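Local coordinates for protein predicted component of a thermophile-specific DNA repair system, contains a RAMP domain (Methanopyrus kandleri, PDB 4N0L) that binds RNA as the Csm3 subunit of type III-A CRISPR antiviral defence, binds a zinc ion and may act as an endonuclease, at residues G113-P116 / V117-I120; K243-M246 / S247-K250. All coordinates share one frame; numbering follows the deposited sequence.

Overall arrangement
Both contacts are local, each within eight consecutive residues, and they follow one another along the chain without nesting or crossing. Interaction 1 comes first, where the loop after helix 93-99 turns into helix 116-121 and supplies two of the four zinc ligands. Interaction 2 lies more than a hundred residues later, inside helix 238-255, which packs against strands 7-16 and 268-278 of the antiparallel sheet. Their centres are about 14 Å apart, and the two helices meet at Y244, whose ring and CB pack against P116, R119 and I120. The zinc-bearing region is thereby joined to the helical cover of the RRM-like sheet.

Interaction 1: residues G113-P116 / V117-I120; sequences GTCP and VCRI. With ZN (zinc ion), chain C.
C115 and C118 hold the same zinc ion by their sulfur atoms, C115 SG at 2.3 Å and C118 SG also at 2.3 Å from the metal. Their first torsions differ: C115 SG lies anti to its own backbone N (chi1 -175°), whereas C118 SG is turned back beside its backbone N (chi1 -67°), and the two thiolates converge to 4.1 Å, SG to SG. H86 and C88 complete the metal site. C115 also occupies the N-cap position of helix 116-121, and its carbonyl O receives the backbone N of R119 at 2.9 Å, a bond that closes the first helical turn, on which C118 also sits. One residue further along, I120 N bonds to P116 O at 3.2 Å, the donor lying above the carbonyl plane. P116 suits its place after the N-cap, since the first turn of a helix needs no amide hydrogen there. The long side chain of R119 folds back over this turn. Its guanidinium lays one face over P116 CA, 3.6 Å above the plane, while NH1 reaches T114 OG1 at its edge in a weak hydrogen bond of 2.8 Å. Charge from the second shell probably steadies both groups: D241 forms a salt bridge with R119 NE, and E237 is hydrogen-bonded to T114 OG1. Two cysteines spaced Cys-X-X-Cys at the start of a helix, joined by a distant His-X-Cys pair, make a zinc site of three cysteines and one histidine.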
ATOM      1  N   GLY A 113       9.722  15.829   9.008  1.00 32.39           N
ATOM      2  CA  GLY A 113       9.256  15.579  10.359  1.00 35.59           C
ATOM      3  C   GLY A 113       8.391  14.348  10.570  1.00 39.87           C
ATOM      4  O   GLY A 113       8.058  14.016  11.708  1.00 41.56           O
ATOM      5  N   THR A 114       8.021  13.664   9.491  1.00 38.61           N
ATOM      6  CA  THR A 114       7.146  12.500   9.615  1.00 34.74           C
ATOM      7  C   THR A 114       7.670  11.283   8.860  1.00 32.44           C
ATOM      8  O   THR A 114       8.503  11.402   7.962  1.00 28.15           O
ATOM      9  CB  THR A 114       5.721  12.803   9.113  1.00 34.53           C
ATOM     10  OG1 THR A 114       5.765  13.178   7.732  1.00 42.53           O
ATOM     11  CG2 THR A 114       5.086  13.922   9.932  1.00 24.45           C
ATOM     12  N   CYS A 115       7.168  10.112   9.239  1.00 34.49           N
ATOM     13  CA  CYS A 115       7.581   8.853   8.632  1.00 31.09           C
ATOM     14  C   CYS A 115       6.586   8.413   7.563  1.00 31.13           C
ATOM     15  O   CYS A 115       5.427   8.139   7.869  1.00 28.19           O
ATOM     16  CB  CYS A 115       7.719   7.764   9.698  1.00 32.58           C
ATOM     17  SG  CYS A 115       8.376   6.186   9.093  1.00 28.59           S
ATOM     18  N   PRO A 116       7.041   8.346   6.303  1.00 30.77           N
ATOM     19  CA  PRO A 116       6.210   7.919   5.170  1.00 28.63           C
ATOM     20  C   PRO A 116       5.650   6.512   5.353  1.00 23.72           C
ATOM     21  O   PRO A 116       4.479   6.279   5.061  1.00 23.54           O
ATOM     22  CB  PRO A 116       7.178   7.966   3.986  1.00 31.56           C
ATOM     23  CG  PRO A 116       8.240   8.919   4.401  1.00 35.96           C
ATOM     24  CD  PRO A 116       8.396   8.729   5.876  1.00 33.68           C
ATOM     25  N   VAL A 117       6.488   5.591   5.816  1.00 19.57           N
ATOM     26  CA  VAL A 117       6.068   4.213   6.054  1.00 19.28           C
ATOM     27  C   VAL A 117       4.867   4.129   6.989  1.00 21.14           C
ATOM     28  O   VAL A 117       3.823   3.584   6.634  1.00 24.56           O
ATOM     29  CB  VAL A 117       7.209   3.372   6.655  1.00 22.05           C
ATOM     30  CG1 VAL A 117       6.719   1.962   6.971  1.00 22.20           C
ATOM     31  CG2 VAL A 117       8.396   3.330   5.706  1.00 18.42           C
ATOM     32  N   CYS A 118       5.024   4.683   8.184  1.00 21.04           N
ATOM     33  CA  CYS A 118       4.019   4.555   9.233  1.00 20.82           C
ATOM     34  C   CYS A 118       2.791   5.445   9.008  1.00 23.05           C
ATOM     35  O   CYS A 118       1.672   5.044   9.324  1.00 21.45           O
ATOM     36  CB  CYS A 118       4.652   4.844  10.597  1.00 14.86           C
ATOM     37  SG  CYS A 118       5.880   3.601  11.115  1.00 27.54           S
ATOM     38  N   ARG A 119       2.988   6.646   8.472  1.00 21.96           N
ATOM     39  CA  ARG A 119       1.861   7.557   8.261  1.00 25.73           C
ATOM     40  C   ARG A 119       0.925   7.053   7.153  1.00 28.33           C
ATOM     41  O   ARG A 119      -0.278   7.321   7.176  1.00 27.73           O
ATOM     42  CB  ARG A 119       2.359   8.973   7.938  1.00 25.49           C
ATOM     43  CG  ARG A 119       2.709   9.206   6.475  1.00 28.33           C
ATOM     44  CD  ARG A 119       3.576  10.440   6.278  1.00 27.37           C
ATOM     45  NE  ARG A 119       3.791  10.715   4.860  1.00 35.28           N
ATOM     46  CZ  ARG A 119       4.823  11.398   4.373  1.00 37.71           C
ATOM     47  NH1 ARG A 119       5.746  11.888   5.192  1.00 35.53           N
ATOM     48  NH2 ARG A 119       4.929  11.590   3.064  1.00 33.17           N
ATOM     49  N   ILE A 120       1.480   6.316   6.193  1.00 26.20           N
ATOM     50  CA  ILE A 120       0.703   5.775   5.078  1.00 21.47           C
ATOM     51  C   ILE A 120       0.128   4.395   5.391  1.00 21.99           C
ATOM     52  O   ILE A 120      -1.063   4.147   5.199  1.00 21.23           O
ATOM     53  CB  ILE A 120       1.556   5.677   3.789  1.00 25.76           C
ATOM     54  CG1 ILE A 120       1.924   7.071   3.277  1.00 26.90           C
ATOM     55  CG2 ILE A 120       0.814   4.906   2.707  1.00 23.97           C
ATOM     56  CD1 ILE A 120       2.975   7.057   2.188  1.00 25.19           C
TER
HETATM   57 ZN    ZN C 401       7.845   4.835  10.904  1.00 30.64          ZN

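Interaction 2: residues K243-M246 / S247-K250; sequences KYLM and SSLK
L245 O is gripped by two sound donors, the hydroxyl of S248 and the backbone N of L249. S248 OG gives the shorter bond, 2.6 Å to L245 O, and approaches at a C=O...donor angle of 129°, tilted from the carbonyl plane. L249 N comes from the next turn at 3.2 Å to L245 O, at the wider C=O...donor angle of 151°. Serine suits this buried place because its short hydroxyl can fold back on the helix: with chi1 at 72°, OG sits between the backbone N and the carbonyl carbon, turned to the residue three before it. The polar end of S248 is therefore met within the helix itself. At S247 the firm bond is that of the backbone, S247 N to K243 O at 2.9 Å. Its hydroxyl, lying beside its own N, also approaches K243 O, but so closely that the exact geometry is doubtful. The regular i to i+4 bonds continue with S248 N to Y244 O and with K250 N to M246 O, the latter 2.9 Å long. Among the apolar groups, M246 SD comes within 4.4 Å of L249 CD1, a loose van der Waals approach. Both side chains touch the sheet, M246 with its bendable thioether chain and L249 with its branched end: both reach L10, while M246 also meets I272 and L275 and L249 meets F270. Y244 serves another neighbour: its ring meets W66 edge-to-face, and its hydroxyl bonds to E111. The arrangement is that of an amphipathic alpha helix laid on an antiparallel sheet, as in the RRM-like fold of RAMP proteins.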
ATOM      1  N   LYS A 243       3.154   9.503  -4.210  1.00 32.56           N
ATOM      2  CA  LYS A 243       4.418   9.041  -4.771  1.00 29.99           C
ATOM      3  C   LYS A 243       4.871   7.738  -4.131  1.00 31.85           C
ATOM      4  O   LYS A 243       5.261   6.799  -4.822  1.00 31.25           O
ATOM      5  CB  LYS A 243       5.504  10.107  -4.605  1.00 30.36           C
ATOM      6  CG  LYS A 243       6.783   9.800  -5.368  1.00 35.04           C
ATOM      7  CD  LYS A 243       8.016  10.212  -4.582  1.00 39.51           C
ATOM      8  CE  LYS A 243       8.010  11.701  -4.289  1.00 45.89           C
ATOM      9  NZ  LYS A 243       9.045  12.072  -3.288  1.00 48.58           N
ATOM     10  N   TYR A 244       4.811   7.689  -2.806  1.00 31.40           N
ATOM     11  CA  TYR A 244       5.280   6.525  -2.067  1.00 29.12           C
ATOM     12  C   TYR A 244       4.308   5.353  -2.178  1.00 24.04           C
ATOM     13  O   TYR A 244       4.728   4.199  -2.240  1.00 23.87           O
ATOM     14  CB  TYR A 244       5.519   6.896  -0.602  1.00 24.41           C
ATOM     15  CG  TYR A 244       6.640   7.899  -0.423  1.00 29.06           C
ATOM     16  CD1 TYR A 244       7.793   7.824  -1.197  1.00 28.53           C
ATOM     17  CD2 TYR A 244       6.544   8.926   0.510  1.00 26.41           C
ATOM     18  CE1 TYR A 244       8.819   8.736  -1.043  1.00 30.31           C
ATOM     19  CE2 TYR A 244       7.566   9.845   0.669  1.00 26.10           C
ATOM     20  CZ  TYR A 244       8.701   9.745  -0.111  1.00 31.80           C
ATOM     21  OH  TYR A 244       9.724  10.653   0.039  1.00 35.01           O
ATOM     22  N   LEU A 245       3.013   5.652  -2.214  1.00 18.39           N
ATOM     23  CA  LEU A 245       2.003   4.621  -2.415  1.00 20.28           C
ATOM     24  C   LEU A 245       2.187   3.951  -3.777  1.00 26.35           C
ATOM     25  O   LEU A 245       2.221   2.723  -3.876  1.00 28.19           O
ATOM     26  CB  LEU A 245       0.596   5.208  -2.302  1.00 20.11           C
ATOM     27  CG  LEU A 245      -0.542   4.235  -2.626  1.00 22.31           C
ATOM     28  CD1 LEU A 245      -0.477   3.016  -1.715  1.00 20.31           C
ATOM     29  CD2 LEU A 245      -1.893   4.923  -2.517  1.00 19.46           C
ATOM     30  N   MET A 246       2.303   4.769  -4.820  1.00 19.21           N
ATOM     31  CA  MET A 246       2.572   4.270  -6.165  1.00 24.70           C
ATOM     32  C   MET A 246       3.880   3.491  -6.201  1.00 26.00           C
ATOM     33  O   MET A 246       3.960   2.423  -6.809  1.00 26.71           O
ATOM     34  CB  MET A 246       2.626   5.418  -7.175  1.00 21.57           C
ATOM     35  CG  MET A 246       1.289   6.067  -7.495  1.00 20.87           C
ATOM     36  SD  MET A 246       0.084   4.915  -8.173  1.00 27.43           S
ATOM     37  CE  MET A 246      -1.302   6.015  -8.458  1.00 25.11           C
ATOM     38  N   SER A 247       4.905   4.043  -5.554  1.00 21.52           N
ATOM     39  CA  SER A 247       6.216   3.404  -5.494  1.00 24.53           C
ATOM     40  C   SER A 247       6.141   2.016  -4.874  1.00 24.32           C
ATOM     41  O   SER A 247       6.815   1.089  -5.326  1.00 22.38           O
ATOM     42  CB  SER A 247       7.200   4.265  -4.700  1.00 27.11           C
ATOM     43  OG  SER A 247       7.329   5.551  -5.280  1.00 35.68           O
ATOM     44  N   SER A 248       5.311   1.873  -3.844  1.00 19.29           N
ATOM     45  CA  SER A 248       5.176   0.591  -3.168  1.00 20.86           C
ATOM     46  C   SER A 248       4.534  -0.423  -4.116  1.00 22.20           C
ATOM     47  O   SER A 248       4.898  -1.599  -4.117  1.00 22.19           O
ATOM     48  CB  SER A 248       4.363   0.733  -1.877  1.00 17.28           C
ATOM     49  OG  SER A 248       2.987   0.954  -2.143  1.00 20.41           O
ATOM     50  N   LEU A 249       3.601   0.043  -4.943  1.00 17.99           N
ATOM     51  CA  LEU A 249       2.961  -0.816  -5.937  1.00 21.97           C
ATOM     52  C   LEU A 249       3.953  -1.218  -7.028  1.00 19.17           C
ATOM     53  O   LEU A 249       3.928  -2.346  -7.518  1.00 20.36           O
ATOM     54  CB  LEU A 249       1.745  -0.121  -6.553  1.00 18.01           C
ATOM     55  CG  LEU A 249       0.629   0.251  -5.574  1.00 19.82           C
ATOM     56  CD1 LEU A 249      -0.512   0.965  -6.284  1.00 18.70           C
ATOM     57  CD2 LEU A 249       0.124  -0.986  -4.844  1.00 21.32           C
ATOM     58  N   LYS A 250       4.819  -0.283  -7.405  1.00 18.92           N
ATOM     59  CA  LYS A 250       5.897  -0.555  -8.352  1.00 21.42           C
ATOM     60  C   LYS A 250       6.824  -1.643  -7.811  1.00 27.31           C
ATOM     61  O   LYS A 250       7.274  -2.518  -8.555  1.00 26.67           O
ATOM     62  CB  LYS A 250       6.678   0.730  -8.642  1.00 22.97           C
ATOM     63  CG  LYS A 250       8.077   0.532  -9.206  1.00 24.78           C
ATOM     64  CD  LYS A 250       8.046  -0.043 -10.607  1.00 38.13           C
ATOM     65  CE  LYS A 250       9.433  -0.032 -11.228  1.00 42.38           C
ATOM     66  NZ  LYS A 250       9.456  -0.734 -12.538  1.00 44.48           N
TER